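Local coordinates for vesicular integral-membrane protein VIP36 (Canis lupus familiaris, PDB 2DUR), which binds high-mannose glycans in a calcium-dependent way through its lumenal L-type lectin domain and takes part in the transport and sorting of glycoproteins in the early secretory pathway, at residues Arg93-Pro96 against Ser102-Asn105; Phe112-Pro117 against Ser143-Trp148. All blocks are in the same frame, centred on the assembly; numbering follows the deposited sequence.

Contact 1: residues Arg93-Pro96 against Ser102-Asn105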
ATOM      1  N   ARG A  93       3.469   0.190 -13.236  1.00 20.93           N
ATOM      2  CA  ARG A  93       4.474   0.011 -12.218  1.00 21.35           C
ATOM      3  C   ARG A  93       5.657   0.909 -12.567  1.00 21.51           C
ATOM      4  O   ARG A  93       5.782   1.370 -13.712  1.00 21.09           O
ATOM      5  CB  ARG A  93       4.936  -1.447 -12.203  1.00 21.76           C
ATOM      6  CG  ARG A  93       5.498  -1.901 -13.520  1.00 22.81           C
ATOM      7  CD  ARG A  93       5.576  -3.422 -13.665  1.00 28.97           C
ATOM      8  NE  ARG A  93       6.324  -4.065 -12.586  1.00 29.93           N
ATOM      9  CZ  ARG A  93       7.655  -4.135 -12.548  1.00 29.76           C
ATOM     10  NH1 ARG A  93       8.371  -3.595 -13.530  1.00 31.59           N
ATOM     11  NH2 ARG A  93       8.270  -4.726 -11.539  1.00 22.51           N
ATOM     12  N   LEU A  94       6.483   1.152 -11.563  1.00 21.67           N
ATOM     13  CA  LEU A  94       7.794   1.824 -11.668  1.00 22.40           C
ATOM     14  C   LEU A  94       7.798   3.342 -11.884  1.00 23.51           C
ATOM     15  O   LEU A  94       8.879   3.961 -11.814  1.00 24.31           O
ATOM     16  CB  LEU A  94       8.728   1.087 -12.652  1.00 22.53           C
ATOM     17  CG  LEU A  94       9.416  -0.180 -12.107  1.00 21.32           C
ATOM     18  CD1 LEU A  94      10.011  -1.024 -13.234  1.00 23.58           C
ATOM     19  CD2 LEU A  94      10.475   0.150 -11.042  1.00 22.64           C
ATOM     20  N   VAL A  95       6.625   3.945 -12.089  1.00 22.69           N
ATOM     21  CA  VAL A  95       6.570   5.363 -12.490  1.00 23.44           C
ATOM     22  C   VAL A  95       6.557   6.212 -11.240  1.00 23.61           C
ATOM     23  O   VAL A  95       5.612   6.116 -10.435  1.00 23.20           O
ATOM     24  CB  VAL A  95       5.351   5.710 -13.404  1.00 23.88           C
ATOM     25  CG1 VAL A  95       5.517   7.115 -13.994  1.00 24.50           C
ATOM     26  CG2 VAL A  95       5.148   4.672 -14.511  1.00 24.56           C
ATOM     27  N   PRO A  96       7.602   7.030 -11.042  1.00 23.02           N
ATOM     28  CA  PRO A  96       7.653   7.879  -9.865  1.00 22.87           C
ATOM     29  C   PRO A  96       6.700   9.070 -10.026  1.00 21.92           C
ATOM     30  O   PRO A  96       6.235   9.357 -11.140  1.00 22.97           O
ATOM     31  CB  PRO A  96       9.114   8.349  -9.826  1.00 23.97           C
ATOM     32  CG  PRO A  96       9.556   8.293 -11.212  1.00 24.51           C
ATOM     33  CD  PRO A  96       8.792   7.218 -11.914  1.00 23.97           C
ATOM     34  N   SER A 102       5.006   7.786  -6.039  1.00 18.31           N
ATOM     35  CA  SER A 102       4.558   7.131  -7.258  1.00 17.95           C
ATOM     36  C   SER A 102       3.583   8.031  -8.069  1.00 17.60           C
ATOM     37  O   SER A 102       3.156   9.087  -7.582  1.00 17.71           O
ATOM     38  CB  SER A 102       3.855   5.815  -6.894  1.00 18.09           C
ATOM     39  OG  SER A 102       3.543   5.032  -8.033  1.00 15.97           O
ATOM     40  N   LYS A 103       3.239   7.590  -9.270  1.00 17.93           N
ATOM     41  CA  LYS A 103       2.466   8.419 -10.220  1.00 18.90           C
ATOM     42  C   LYS A 103       1.068   8.735  -9.723  1.00 18.27           C
ATOM     43  O   LYS A 103       0.430   7.933  -9.029  1.00 17.47           O
ATOM     44  CB  LYS A 103       2.395   7.763 -11.616  1.00 18.82           C
ATOM     45  CG  LYS A 103       1.478   6.568 -11.715  1.00 20.39           C
ATOM     46  CD  LYS A 103       1.493   5.849 -13.093  1.00 21.28           C
ATOM     47  CE  LYS A 103       1.015   6.748 -14.231  1.00 27.21           C
ATOM     48  NZ  LYS A 103      -0.428   7.101 -14.208  1.00 28.43           N
ATOM     49  N   ASP A 104       0.608   9.928 -10.081  1.00 17.47           N
ATOM     50  CA  ASP A 104      -0.778  10.328  -9.877  1.00 16.95           C
ATOM     51  C   ASP A 104      -1.606   9.762 -11.033  1.00 16.62           C
ATOM     52  O   ASP A 104      -1.045   9.125 -11.958  1.00 16.24           O
ATOM     53  CB  ASP A 104      -0.846  11.850  -9.865  1.00 16.83           C
ATOM     54  CG  ASP A 104      -2.053  12.396  -9.120  1.00 18.29           C
ATOM     55  OD1 ASP A 104      -2.910  11.608  -8.651  1.00 16.61           O
ATOM     56  OD2 ASP A 104      -2.127  13.646  -8.980  1.00 20.73           O
ATOM     57  N   ASN A 105      -2.932   9.950 -10.994  1.00 15.32           N
ATOM     58  CA  ASN A 105      -3.800   9.546 -12.121  1.00 15.94           C
ATOM     59  C   ASN A 105      -3.577   8.074 -12.448  1.00 15.80           C
ATOM     60  O   ASN A 105      -3.511   7.645 -13.616  1.00 16.02           O
ATOM     61  CB  ASN A 105      -3.504  10.413 -13.364  1.00 16.55           C
ATOM     62  CG  ASN A 105      -3.894  11.849 -13.161  1.00 18.76           C
ATOM     63  OD1 ASN A 105      -3.040  12.700 -12.859  1.00 21.35           O
ATOM     64  ND2 ASN A 105      -5.184  12.136 -13.295  1.00 19.68           N
TER
HETATM   65  O   HOH W   1       6.589   4.283  -8.230  1.00 22.71           O
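V95 and K103 meet across the connection between strands 84-90 and 109-114, which are neighbours in the seven-stranded sheet of the L-type lectin beta sandwich. The chain leaves the first strand, folds back on itself through a long connection that includes the short strand 96-97 and, at 102-105, passes alongside its own earlier part. K103 can be followed outward from the backbone. Its CB lies against a methyl of the valine, 4.0 Å from V95 CG1, and also near the carbonyl oxygen of V95. CG is set between the backbone N and the carbonyl carbon (chi1 73°), a choice that swings the aliphatic chain along the flank of the valine; there K103 CD reaches 3.9 Å from V95 CB, with V95 CG2 only slightly farther off. The two side chains run obliquely to one another, so that K103 CB faces the CG1 methyl and K103 CD the branch point and the CG2 methyl. Bends at chi3 and chi4 then turn the lysine back toward its own segment, where K103 NZ donates to D104 O at 3.1 Å, nearly in line with the C=O bond (163°). The ammonium thus turns away from V95, and it is the aliphatic part of the side chain that meets the valine.

Beside this aliphatic contact the backbone is joined loosely. K103 N gives a weak, bent hydrogen bond to V95 O (3.0 Å, 124° at the hydrogen). Farther along, D104 holds the second segment through its carboxylate to S139 and Y140, while R93 ties the first to D28 by a salt bridge. S102, a buried residue packed against W54, shares a water with V95: the water donates to V95 O at 3.0 Å and lies 3.1 Å from S102 OG.

Contact 2: residues Phe112-Pro117 against Ser143-Trp148. With CA (calcium ion), chain E.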
ATOM      1  N   PHE A 112      -3.086   4.515   1.454  1.00 14.99           N
ATOM      2  CA  PHE A 112      -2.131   5.541   1.883  1.00 15.45           C
ATOM      3  C   PHE A 112      -1.981   5.506   3.386  1.00 16.21           C
ATOM      4  O   PHE A 112      -2.979   5.493   4.093  1.00 16.73           O
ATOM      5  CB  PHE A 112      -2.671   6.928   1.524  1.00 14.81           C
ATOM      6  CG  PHE A 112      -2.942   7.129   0.064  1.00 15.74           C
ATOM      7  CD1 PHE A 112      -1.994   6.784  -0.900  1.00 15.71           C
ATOM      8  CD2 PHE A 112      -4.168   7.647  -0.338  1.00 16.20           C
ATOM      9  CE1 PHE A 112      -2.245   7.001  -2.266  1.00 16.95           C
ATOM     10  CE2 PHE A 112      -4.417   7.907  -1.682  1.00 16.80           C
ATOM     11  CZ  PHE A 112      -3.473   7.555  -2.643  1.00 15.13           C
ATOM     12  N   LEU A 113      -0.739   5.583   3.868  1.00 16.26           N
ATOM     13  CA  LEU A 113      -0.447   5.707   5.305  1.00 17.06           C
ATOM     14  C   LEU A 113       0.198   7.094   5.424  1.00 17.05           C
ATOM     15  O   LEU A 113       1.412   7.253   5.226  1.00 16.88           O
ATOM     16  CB  LEU A 113       0.529   4.604   5.731  1.00 18.73           C
ATOM     17  CG  LEU A 113      -0.042   3.186   5.832  1.00 19.72           C
ATOM     18  CD1 LEU A 113      -0.186   2.595   4.459  1.00 21.64           C
ATOM     19  CD2 LEU A 113       0.898   2.316   6.662  1.00 21.62           C
ATOM     20  N   ASP A 114      -0.641   8.096   5.673  1.00 16.09           N
ATOM     21  CA  ASP A 114      -0.248   9.515   5.586  1.00 17.01           C
ATOM     22  C   ASP A 114       0.080  10.011   6.995  1.00 17.17           C
ATOM     23  O   ASP A 114      -0.772   9.958   7.869  1.00 18.57           O
ATOM     24  CB  ASP A 114      -1.435  10.300   4.980  1.00 16.30           C
ATOM     25  CG  ASP A 114      -1.115  11.768   4.699  1.00 17.35           C
ATOM     26  OD1 ASP A 114      -1.907  12.440   3.977  1.00 16.96           O
ATOM     27  OD2 ASP A 114      -0.073  12.257   5.183  1.00 17.65           O
ATOM     28  N   THR A 115       1.306  10.502   7.212  1.00 18.18           N
ATOM     29  CA  THR A 115       1.751  10.886   8.540  1.00 18.30           C
ATOM     30  C   THR A 115       1.777  12.394   8.798  1.00 19.79           C
ATOM     31  O   THR A 115       2.090  12.825   9.896  1.00 21.07           O
ATOM     32  CB  THR A 115       3.175  10.381   8.811  1.00 18.05           C
ATOM     33  OG1 THR A 115       4.046  10.955   7.840  1.00 19.85           O
ATOM     34  CG2 THR A 115       3.278   8.837   8.721  1.00 18.37           C
ATOM     35  N   TYR A 116       1.466  13.204   7.786  1.00 19.48           N
ATOM     36  CA  TYR A 116       1.560  14.656   7.932  1.00 19.76           C
ATOM     37  C   TYR A 116       0.286  15.356   7.445  1.00 20.27           C
ATOM     38  O   TYR A 116      -0.058  15.198   6.279  1.00 19.62           O
ATOM     39  CB  TYR A 116       2.764  15.184   7.141  1.00 20.09           C
ATOM     40  CG  TYR A 116       2.882  16.676   7.216  1.00 20.23           C
ATOM     41  CD1 TYR A 116       3.138  17.312   8.435  1.00 22.36           C
ATOM     42  CD2 TYR A 116       2.721  17.464   6.069  1.00 20.22           C
ATOM     43  CE1 TYR A 116       3.230  18.691   8.504  1.00 21.99           C
ATOM     44  CE2 TYR A 116       2.819  18.854   6.136  1.00 21.57           C
ATOM     45  CZ  TYR A 116       3.059  19.451   7.369  1.00 22.25           C
ATOM     46  OH  TYR A 116       3.151  20.826   7.455  1.00 22.14           O
ATOM     47  N   PRO A 117      -0.402  16.128   8.323  1.00 21.40           N
ATOM     48  CA  PRO A 117      -1.603  16.832   7.835  1.00 21.19           C
ATOM     49  C   PRO A 117      -1.256  18.066   7.012  1.00 21.01           C
ATOM     50  O   PRO A 117      -0.929  19.120   7.574  1.00 21.15           O
ATOM     51  CB  PRO A 117      -2.355  17.220   9.121  1.00 22.19           C
ATOM     52  CG  PRO A 117      -1.300  17.237  10.205  1.00 22.21           C
ATOM     53  CD  PRO A 117      -0.159  16.359   9.762  1.00 22.15           C
ATOM     54  N   SER A 143      -1.969  18.370  -1.089  1.00 18.94           N
ATOM     55  CA  SER A 143      -2.112  19.498  -0.167  1.00 19.49           C
ATOM     56  C   SER A 143      -3.327  19.408   0.770  1.00 18.88           C
ATOM     57  O   SER A 143      -3.371  20.106   1.793  1.00 19.97           O
ATOM     58  CB  SER A 143      -2.179  20.800  -0.970  1.00 20.15           C
ATOM     59  OG  SER A 143      -3.464  20.971  -1.553  1.00 21.54           O
ATOM     60  N   LYS A 144      -4.331  18.593   0.418  1.00 18.11           N
ATOM     61  CA  LYS A 144      -5.511  18.397   1.257  1.00 18.59           C
ATOM     62  C   LYS A 144      -5.606  16.957   1.763  1.00 17.79           C
ATOM     63  O   LYS A 144      -6.679  16.482   2.139  1.00 17.62           O
ATOM     64  CB  LYS A 144      -6.808  18.861   0.536  1.00 19.21           C
ATOM     65  CG  LYS A 144      -6.752  20.338   0.083  1.00 20.44           C
ATOM     66  CD  LYS A 144      -6.859  21.324   1.258  1.00 24.33           C
ATOM     67  CE  LYS A 144      -8.299  21.456   1.732  1.00 23.92           C
ATOM     68  NZ  LYS A 144      -8.463  22.462   2.865  1.00 24.06           N
ATOM     69  N   ASP A 145      -4.454  16.271   1.783  1.00 17.55           N
ATOM     70  CA  ASP A 145      -4.379  14.876   2.241  1.00 16.92           C
ATOM     71  C   ASP A 145      -5.416  13.989   1.529  1.00 16.53           C
ATOM     72  O   ASP A 145      -6.026  13.091   2.138  1.00 16.66           O
ATOM     73  CB  ASP A 145      -4.572  14.796   3.766  1.00 17.01           C
ATOM     74  CG  ASP A 145      -3.649  15.747   4.514  1.00 17.17           C
ATOM     75  OD1 ASP A 145      -4.154  16.627   5.230  1.00 18.19           O
ATOM     76  OD2 ASP A 145      -2.435  15.668   4.312  1.00 16.74           O
ATOM     77  N   GLY A 146      -5.629  14.268   0.246  1.00 16.52           N
ATOM     78  CA  GLY A 146      -6.564  13.491  -0.561  1.00 17.95           C
ATOM     79  C   GLY A 146      -8.012  13.545  -0.140  1.00 17.54           C
ATOM     80  O   GLY A 146      -8.757  12.612  -0.387  1.00 17.69           O
ATOM     81  N   ARG A 147      -8.408  14.660   0.479  1.00 18.00           N
ATOM     82  CA  ARG A 147      -9.744  14.809   1.013  1.00 20.09           C
ATOM     83  C   ARG A 147     -10.840  14.403   0.017  1.00 19.29           C
ATOM     84  O   ARG A 147     -11.778  13.669   0.367  1.00 21.16           O
ATOM     85  CB  ARG A 147      -9.990  16.249   1.437  1.00 20.79           C
ATOM     86  CG  ARG A 147     -11.302  16.359   2.212  1.00 23.82           C
ATOM     87  CD  ARG A 147     -11.802  17.739   2.317  1.00 29.17           C
ATOM     88  NE  ARG A 147     -11.076  18.430   3.364  1.00 30.69           N
ATOM     89  CZ  ARG A 147     -11.323  19.670   3.746  1.00 32.28           C
ATOM     90  NH1 ARG A 147     -12.278  20.362   3.151  1.00 32.60           N
ATOM     91  NH2 ARG A 147     -10.587  20.219   4.701  1.00 28.93           N
ATOM     92  N   TRP A 148     -10.694  14.875  -1.212  1.00 18.49           N
ATOM     93  CA  TRP A 148     -11.796  14.814  -2.178  1.00 17.70           C
ATOM     94  C   TRP A 148     -11.954  13.436  -2.802  1.00 17.93           C
ATOM     95  O   TRP A 148     -12.963  13.164  -3.422  1.00 19.08           O
ATOM     96  CB  TRP A 148     -11.565  15.826  -3.314  1.00 18.96           C
ATOM     97  CG  TRP A 148     -10.858  17.071  -2.920  1.00 18.96           C
ATOM     98  CD1 TRP A 148      -9.585  17.434  -3.274  1.00 19.58           C
ATOM     99  CD2 TRP A 148     -11.360  18.127  -2.089  1.00 20.19           C
ATOM    100  NE1 TRP A 148      -9.277  18.651  -2.727  1.00 21.21           N
ATOM    101  CE2 TRP A 148     -10.340  19.092  -1.986  1.00 19.37           C
ATOM    102  CE3 TRP A 148     -12.586  18.354  -1.428  1.00 19.52           C
ATOM    103  CZ2 TRP A 148     -10.489  20.282  -1.228  1.00 19.51           C
ATOM    104  CZ3 TRP A 148     -12.740  19.546  -0.677  1.00 21.43           C
ATOM    105  CH2 TRP A 148     -11.698  20.487  -0.601  1.00 20.09           C
TER
HETATM  106 CA    CA E   1      -0.416  14.457   4.058  1.00 17.68          CA
HETATM  107  O   HOH W   2      -3.872  11.142   2.776  1.00 20.66           O
HETATM  108  O   HOH W   3       1.907  13.777   3.759  1.00 17.18           O
HETATM  109  O   HOH W   4      -0.875  14.266   1.666  1.00 17.67           O
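D114 and D145 converge on one calcium ion, to which they bring different numbers of oxygens. D114 is bidentate, with OD1 and OD2 each 2.5 Å from the calcium, whereas D145 binds through OD2 alone, at 2.4 Å. The two side chains cross at about a right angle and their carboxylate planes are turned 65° apart, which brings D114 OD1 to 3.3 Å from D145 OD2; the metal between them probably offsets the repulsion of two such close anionic oxygens. The backbone oxygen Y116 O is a further ligand, two waters bind as well, and N118 OD1 completes the shell.

This is the calcium site of an L-type lectin, built where strand 109-114 runs out into the carbohydrate-binding loop and the loop after strand 128-135 comes to meet it. Y116 links the metal site to the sugar site: its carbonyl binds calcium and its side chain lies against a bound mannose.

The second shell fixes the ligands. D114 OD2 accepts from Y116 N at 3.2 Å, an Asx turn in which the donor meets the anti side of the carboxylate, 30° out of its plane; this probably helps to place the Y116 carbonyl at the ion. D114 OD1 takes a short bond from a water, 2.6 Å, which also donates weakly to D145 O and so bridges the two segments. In D145, CG stands anti to the carbonyl carbon (chi1 -51°), which brings the carboxylate to the ion. While OD2 binds the metal, D145 OD1 accepts from D119 N and rests 3.7 Å from P117 CA. Farther out, a type I' turn from K144 to R147 carries D145 and G146, both with positive phi; K144 and R147 form salt bridges with D119, and R124 NH2 donates to D145 O.

Both contacts involve connections at the ends of strand 109-114: contact 1 lies in the loop leading into it, contact 2 begins on the strand itself and continues into the loop that leaves it. Their centres are about 17 Å apart and they do not touch. Both are partly buried, but contact 1 lies toward the surface, with V95 and P96 exposed, whereas the two aspartates of contact 2 are buried. The chemistry differs accordingly: aliphatic packing and one poor backbone bond in the first, metal coordination by acidic groups in the second. Y140 is near both, bonded through its N to D104 and touching D114.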